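Local coordinates for AT-less polyketide synthase (PDB 4TKT), which is the ketosynthase domain MgsF KS6 of isomigrastatin biosynthesis and probably catalyses decarboxylative condensation that extends the growing polyketide chain, at residues G16-G20 with G68-I73; S37-P42 with K65-F69. One frame throughout, in Å; residues are numbered along the deposited sequence.

In the fold
Contacts 1 and 2 follow one another along a single run of chain, 65-73, and share Gly68 and Phe69; their centres lie about 10 Å apart. In contact 2 the run pairs with 37-42 as a short two-stranded antiparallel sheet, and in contact 1 it passes the end of strand 9-17, part of the large mixed sheet of the thiolase-like ketosynthase fold. Segments 16-20 and 37-42 also meet, Ser37 OG lying 3.3 Å from Pro19 O. A bound MES, probably from the crystallisation liquor, has its nearest atoms about 3 Å from Gly72 in contact 1 and about 4 Å from the side chain of Pro42 in contact 2.

Contact 1 (G16-G20 with G68-I73); sequences GRYPG and GFLDGI
Arg17 reaches across to 68-73 with its guanidinium and makes the polar half of this contact. CG stands anti to the backbone N (chi1 -175°) and the chain runs extended as far as NE, which carries the charged group out to the backbone of Asp71 and Gly72. Arg17 NH2 donates to Asp71 O at 2.6 Å, but the N-H...O angle of 128° makes that bond weak; a second, longer one to Gly72 O at 3.4 Å is weak too. Both carbonyl oxygens sit at the edge of the guanidinium, near its plane. A water in that plane accepts from Arg17 NE and from Asp71 N, each at 2.9 Å, so the two segments are also joined through a water.

The apolar half belongs to Leu70 and Pro19. Leu70 CD2 lies against the strand end, 3.4 Å from Arg17 O and 3.5 Å from Tyr18 C, while CD1 lies close to the aliphatic part of the arginine, the two side chains crossing obliquely. Pro19 sets its ring on the backbone of Gly68, CG being 3.5 Å from Gly68 C. A side chain at Gly68 would run into that ring, which fits the glycine there. Beyond the two segments, helix 93-109 covers both Arg17 and Leu70 through Leu97, and Glu251 accepts from Leu70 N.

With an alanine in place of Arg17, the carbonyls of Asp71 and Gly72 would probably lose their charged donor, the water one of its two partners, and Leu70 some of its cover. In this crystal the amides of Gly72 and Ile73 bind the sulfonate of an MES, probably from the crystallisation liquor, while the carbonyls face a cation, which would probably polarise the Asp71-Gly72 and Gly72-Ile73 peptides.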
loop_
_atom_site.group_PDB
_atom_site.type_symbol
_atom_site.label_atom_id
_atom_site.label_comp_id
_atom_site.label_asym_id
_atom_site.label_seq_id
_atom_site.Cartn_x
_atom_site.Cartn_y
_atom_site.Cartn_z
ATOM N N GLY A 16 -0.962 3.091 -0.805
ATOM C CA GLY A 16 -1.075 2.346 -2.042
ATOM C C GLY A 16 -1.050 3.233 -3.268
ATOM O O GLY A 16 -1.677 4.291 -3.295
ATOM N N ARG A 17 -0.314 2.796 -4.283
ATOM C CA ARG A 17 -0.232 3.509 -5.548
ATOM C C ARG A 17 -0.391 2.511 -6.688
ATOM O O ARG A 17 0.533 1.765 -7.011
ATOM C CB ARG A 17 1.091 4.264 -5.658
ATOM C CG ARG A 17 1.225 5.127 -6.896
ATOM C CD ARG A 17 2.522 5.918 -6.855
ATOM N NE ARG A 17 2.782 6.621 -8.107
ATOM C CZ ARG A 17 3.853 7.375 -8.326
ATOM N NH1 ARG A 17 4.763 7.525 -7.373
ATOM N NH2 ARG A 17 4.015 7.980 -9.495
ATOM N N TYR A 18 -1.575 2.508 -7.291
ATOM C CA TYR A 18 -1.976 1.455 -8.214
ATOM C C TYR A 18 -2.442 2.061 -9.538
ATOM O O TYR A 18 -2.695 3.263 -9.602
ATOM C CB TYR A 18 -3.065 0.602 -7.550
ATOM C CG TYR A 18 -2.577 -0.024 -6.262
ATOM C CD1 TYR A 18 -1.344 -0.661 -6.212
ATOM C CD2 TYR A 18 -3.320 0.056 -5.091
ATOM C CE1 TYR A 18 -0.871 -1.221 -5.044
ATOM C CE2 TYR A 18 -2.853 -0.504 -3.910
ATOM C CZ TYR A 18 -1.625 -1.143 -3.897
ATOM O OH TYR A 18 -1.135 -1.707 -2.740
ATOM N N PRO A 19 -2.526 1.243 -10.606
ATOM C CA PRO A 19 -2.922 1.769 -11.918
ATOM C C PRO A 19 -4.241 2.530 -11.883
ATOM O O PRO A 19 -5.263 1.984 -11.465
ATOM C CB PRO A 19 -3.052 0.505 -12.774
ATOM C CG PRO A 19 -2.110 -0.453 -12.152
ATOM C CD PRO A 19 -2.211 -0.195 -10.676
ATOM N N GLY A 20 -4.208 3.787 -12.312
ATOM C CA GLY A 20 -5.387 4.632 -12.309
ATOM C C GLY A 20 -5.760 5.111 -10.919
ATOM O O GLY A 20 -6.828 5.689 -10.723
ATOM N N GLY A 68 -1.165 -2.372 -16.710
ATOM C CA GLY A 68 -1.630 -1.453 -15.688
ATOM C C GLY A 68 -0.455 -0.591 -15.283
ATOM O O GLY A 68 0.494 -1.078 -14.667
ATOM N N PHE A 69 -0.499 0.686 -15.641
ATOM C CA PHE A 69 0.664 1.546 -15.467
ATOM C C PHE A 69 0.453 2.664 -14.462
ATOM O O PHE A 69 -0.622 3.253 -14.388
ATOM C CB PHE A 69 1.076 2.151 -16.809
ATOM C CG PHE A 69 1.650 1.154 -17.768
ATOM C CD1 PHE A 69 2.982 0.788 -17.689
ATOM C CD2 PHE A 69 0.858 0.579 -18.747
ATOM C CE1 PHE A 69 3.514 -0.128 -18.566
ATOM C CE2 PHE A 69 1.388 -0.337 -19.630
ATOM C CZ PHE A 69 2.717 -0.693 -19.536
ATOM N N LEU A 70 1.497 2.946 -13.691
ATOM C CA LEU A 70 1.526 4.126 -12.843
ATOM C C LEU A 70 1.859 5.346 -13.695
ATOM O O LEU A 70 2.245 5.209 -14.855
ATOM C CB LEU A 70 2.551 3.964 -11.721
ATOM C CG LEU A 70 2.338 2.790 -10.765
ATOM C CD1 LEU A 70 3.315 2.871 -9.607
ATOM C CD2 LEU A 70 0.907 2.762 -10.262
ATOM N N ASP A 71 1.710 6.535 -13.123
ATOM C CA ASP A 71 2.098 7.755 -13.822
ATOM C C ASP A 71 3.321 8.385 -13.172
ATOM O O ASP A 71 3.388 8.515 -11.949
ATOM C CB ASP A 71 0.945 8.757 -13.857
ATOM C CG ASP A 71 -0.161 8.338 -14.803
ATOM O OD1 ASP A 71 0.015 8.500 -16.030
ATOM O OD2 ASP A 71 -1.206 7.850 -14.324
ATOM N N GLY A 72 4.289 8.762 -14.001
ATOM C CA GLY A 72 5.491 9.427 -13.531
ATOM C C GLY A 72 6.309 8.604 -12.557
ATOM O O GLY A 72 6.550 9.032 -11.428
ATOM N N ILE A 73 6.741 7.422 -12.988
ATOM C CA ILE A 73 7.551 6.558 -12.138
ATOM C C ILE A 73 8.988 7.068 -12.049
ATOM O O ILE A 73 9.797 6.539 -11.287
ATOM C CB ILE A 73 7.562 5.099 -12.641
ATOM C CG1 ILE A 73 8.243 5.004 -14.006
ATOM C CG2 ILE A 73 6.148 4.537 -12.703
ATOM C CD1 ILE A 73 8.391 3.590 -14.495
HETATM O O HOH W 1 0.995 6.911 -10.362
#

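Contact 2 (S37-P42 with K65-F69); sequences SITEIP and KWGGF
Pro42 lies over one face of the Phe69 ring, its CD 3.5 Å from the centroid and only 9° off the normal, a CH-pi contact. At the edge of the same ring are Ile41 CD1, 3.5 Å from Phe69 CZ, and Thr39 OG1. Chi1 of -69° sets Phe69 CG anti to its carbonyl carbon and brings the ring under Pro42; Tyr222 of helix 220-227 touches both Ile41 and Phe69. The Trp66 ring has Lys65 CG over the centre of one face and Thr39 O at its edge, while Ile38 CG2 meets Trp66 CB, the two side chains crossing at about a right angle.

Between these rings the backbones form a two-stranded antiparallel sheet, with Thr39 and Gly67 as its hydrogen-bonded pair and Glu40 and Trp66 as the non-hydrogen-bonded one. Gly67 N donates to Thr39 O at 2.8 Å, nearly along the C=O axis, and Thr39 N returns a straight bond (174°) to Gly67 O. Ile41 N reaches Lys65 O at 3.0 Å from above the carbonyl plane.

At the outer end Glu40 and Lys65 run side by side in the same direction, joined by a salt bridge, Lys65 NZ to Glu40 OE2 at 3.3 Å, whose hydrogen bond is weak. Lys65 has a second partner in Tyr52, a cation-pi contact.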
loop_
_atom_site.group_PDB
_atom_site.type_symbol
_atom_site.label_atom_id
_atom_site.label_comp_id
_atom_site.label_asym_id
_atom_site.label_seq_id
_atom_site.Cartn_x
_atom_site.Cartn_y
_atom_site.Cartn_z
ATOM N N SER A 37 -8.636 -0.150 -15.527
ATOM C CA SER A 37 -7.522 0.792 -15.589
ATOM C C SER A 37 -6.403 0.331 -16.518
ATOM O O SER A 37 -5.303 0.882 -16.493
ATOM C CB SER A 37 -6.961 1.040 -14.188
ATOM O OG SER A 37 -7.941 1.620 -13.344
ATOM N N ILE A 38 -6.683 -0.676 -17.339
ATOM C CA ILE A 38 -5.687 -1.188 -18.273
ATOM C C ILE A 38 -5.574 -0.298 -19.509
ATOM O O ILE A 38 -6.580 0.095 -20.101
ATOM C CB ILE A 38 -6.008 -2.631 -18.706
ATOM C CG1 ILE A 38 -5.999 -3.558 -17.491
ATOM C CG2 ILE A 38 -5.002 -3.118 -19.738
ATOM C CD1 ILE A 38 -4.700 -3.522 -16.713
ATOM N N THR A 39 -4.341 0.025 -19.882
ATOM C CA THR A 39 -4.077 0.862 -21.045
ATOM C C THR A 39 -2.976 0.253 -21.902
ATOM O O THR A 39 -2.356 -0.738 -21.517
ATOM C CB THR A 39 -3.659 2.287 -20.636
ATOM O OG1 THR A 39 -2.510 2.219 -19.780
ATOM C CG2 THR A 39 -4.790 2.988 -19.903
ATOM N N GLU A 40 -2.736 0.848 -23.065
ATOM C CA GLU A 40 -1.624 0.432 -23.906
ATOM C C GLU A 40 -0.324 0.974 -23.336
ATOM O O GLU A 40 -0.341 1.890 -22.514
ATOM C CB GLU A 40 -1.810 0.909 -25.346
ATOM C CG GLU A 40 -2.915 0.190 -26.096
ATOM C CD GLU A 40 -2.835 0.407 -27.594
ATOM O OE1 GLU A 40 -1.864 1.050 -28.050
ATOM O OE2 GLU A 40 -3.740 -0.066 -28.314
ATOM N N ILE A 41 0.794 0.399 -23.768
ATOM C CA ILE A 41 2.110 0.847 -23.327
ATOM C C ILE A 41 2.290 2.337 -23.594
ATOM O O ILE A 41 2.181 2.780 -24.737
ATOM C CB ILE A 41 3.243 0.081 -24.038
ATOM C CG1 ILE A 41 2.961 -1.421 -24.064
ATOM C CG2 ILE A 41 4.583 0.377 -23.375
ATOM C CD1 ILE A 41 3.113 -2.093 -22.727
ATOM N N PRO A 42 2.555 3.116 -22.535
ATOM C CA PRO A 42 2.786 4.558 -22.671
ATOM C C PRO A 42 3.981 4.843 -23.568
ATOM O O PRO A 42 5.040 4.248 -23.371
ATOM C CB PRO A 42 3.057 5.011 -21.235
ATOM C CG PRO A 42 2.428 3.971 -20.382
ATOM C CD PRO A 42 2.601 2.685 -21.129
ATOM N N LYS A 65 0.470 -5.696 -25.745
ATOM C CA LYS A 65 0.806 -4.278 -25.785
ATOM C C LYS A 65 0.026 -3.500 -24.731
ATOM O O LYS A 65 -0.159 -2.289 -24.847
ATOM C CB LYS A 65 0.536 -3.701 -27.175
ATOM C CG LYS A 65 -0.909 -3.807 -27.626
ATOM C CD LYS A 65 -1.114 -3.089 -28.950
ATOM C CE LYS A 65 -2.580 -3.055 -29.347
ATOM N NZ LYS A 65 -2.801 -2.223 -30.564
ATOM N N TRP A 66 -0.425 -4.205 -23.699
ATOM C CA TRP A 66 -1.230 -3.597 -22.648
ATOM C C TRP A 66 -0.579 -3.738 -21.279
ATOM O O TRP A 66 0.339 -4.539 -21.095
ATOM C CB TRP A 66 -2.626 -4.221 -22.626
ATOM C CG TRP A 66 -3.329 -4.154 -23.940
ATOM C CD1 TRP A 66 -4.124 -3.142 -24.393
ATOM C CD2 TRP A 66 -3.303 -5.140 -24.979
ATOM N NE1 TRP A 66 -4.595 -3.436 -25.649
ATOM C CE2 TRP A 66 -4.107 -4.658 -26.031
ATOM C CE3 TRP A 66 -2.677 -6.382 -25.121
ATOM C CZ2 TRP A 66 -4.302 -5.376 -27.210
ATOM C CZ3 TRP A 66 -2.876 -7.096 -26.292
ATOM C CH2 TRP A 66 -3.679 -6.590 -27.322
ATOM N N GLY A 67 -1.065 -2.960 -20.318
ATOM C CA GLY A 67 -0.583 -3.050 -18.952
ATOM C C GLY A 67 -1.279 -2.094 -18.004
ATOM O O GLY A 67 -1.917 -1.132 -18.429
ATOM N N GLY A 68 -1.165 -2.372 -16.710
ATOM C CA GLY A 68 -1.630 -1.453 -15.688
ATOM C C GLY A 68 -0.455 -0.591 -15.283
ATOM O O GLY A 68 0.494 -1.078 -14.667
ATOM N N PHE A 69 -0.499 0.686 -15.641
ATOM C CA PHE A 69 0.664 1.546 -15.467
ATOM C C PHE A 69 0.453 2.664 -14.462
ATOM O O PHE A 69 -0.622 3.253 -14.388
ATOM C CB PHE A 69 1.076 2.151 -16.809
ATOM C CG PHE A 69 1.650 1.154 -17.768
ATOM C CD1 PHE A 69 2.982 0.788 -17.689
ATOM C CD2 PHE A 69 0.858 0.579 -18.747
ATOM C CE1 PHE A 69 3.514 -0.128 -18.566
ATOM C CE2 PHE A 69 1.388 -0.337 -19.630
ATOM C CZ PHE A 69 2.717 -0.693 -19.536
#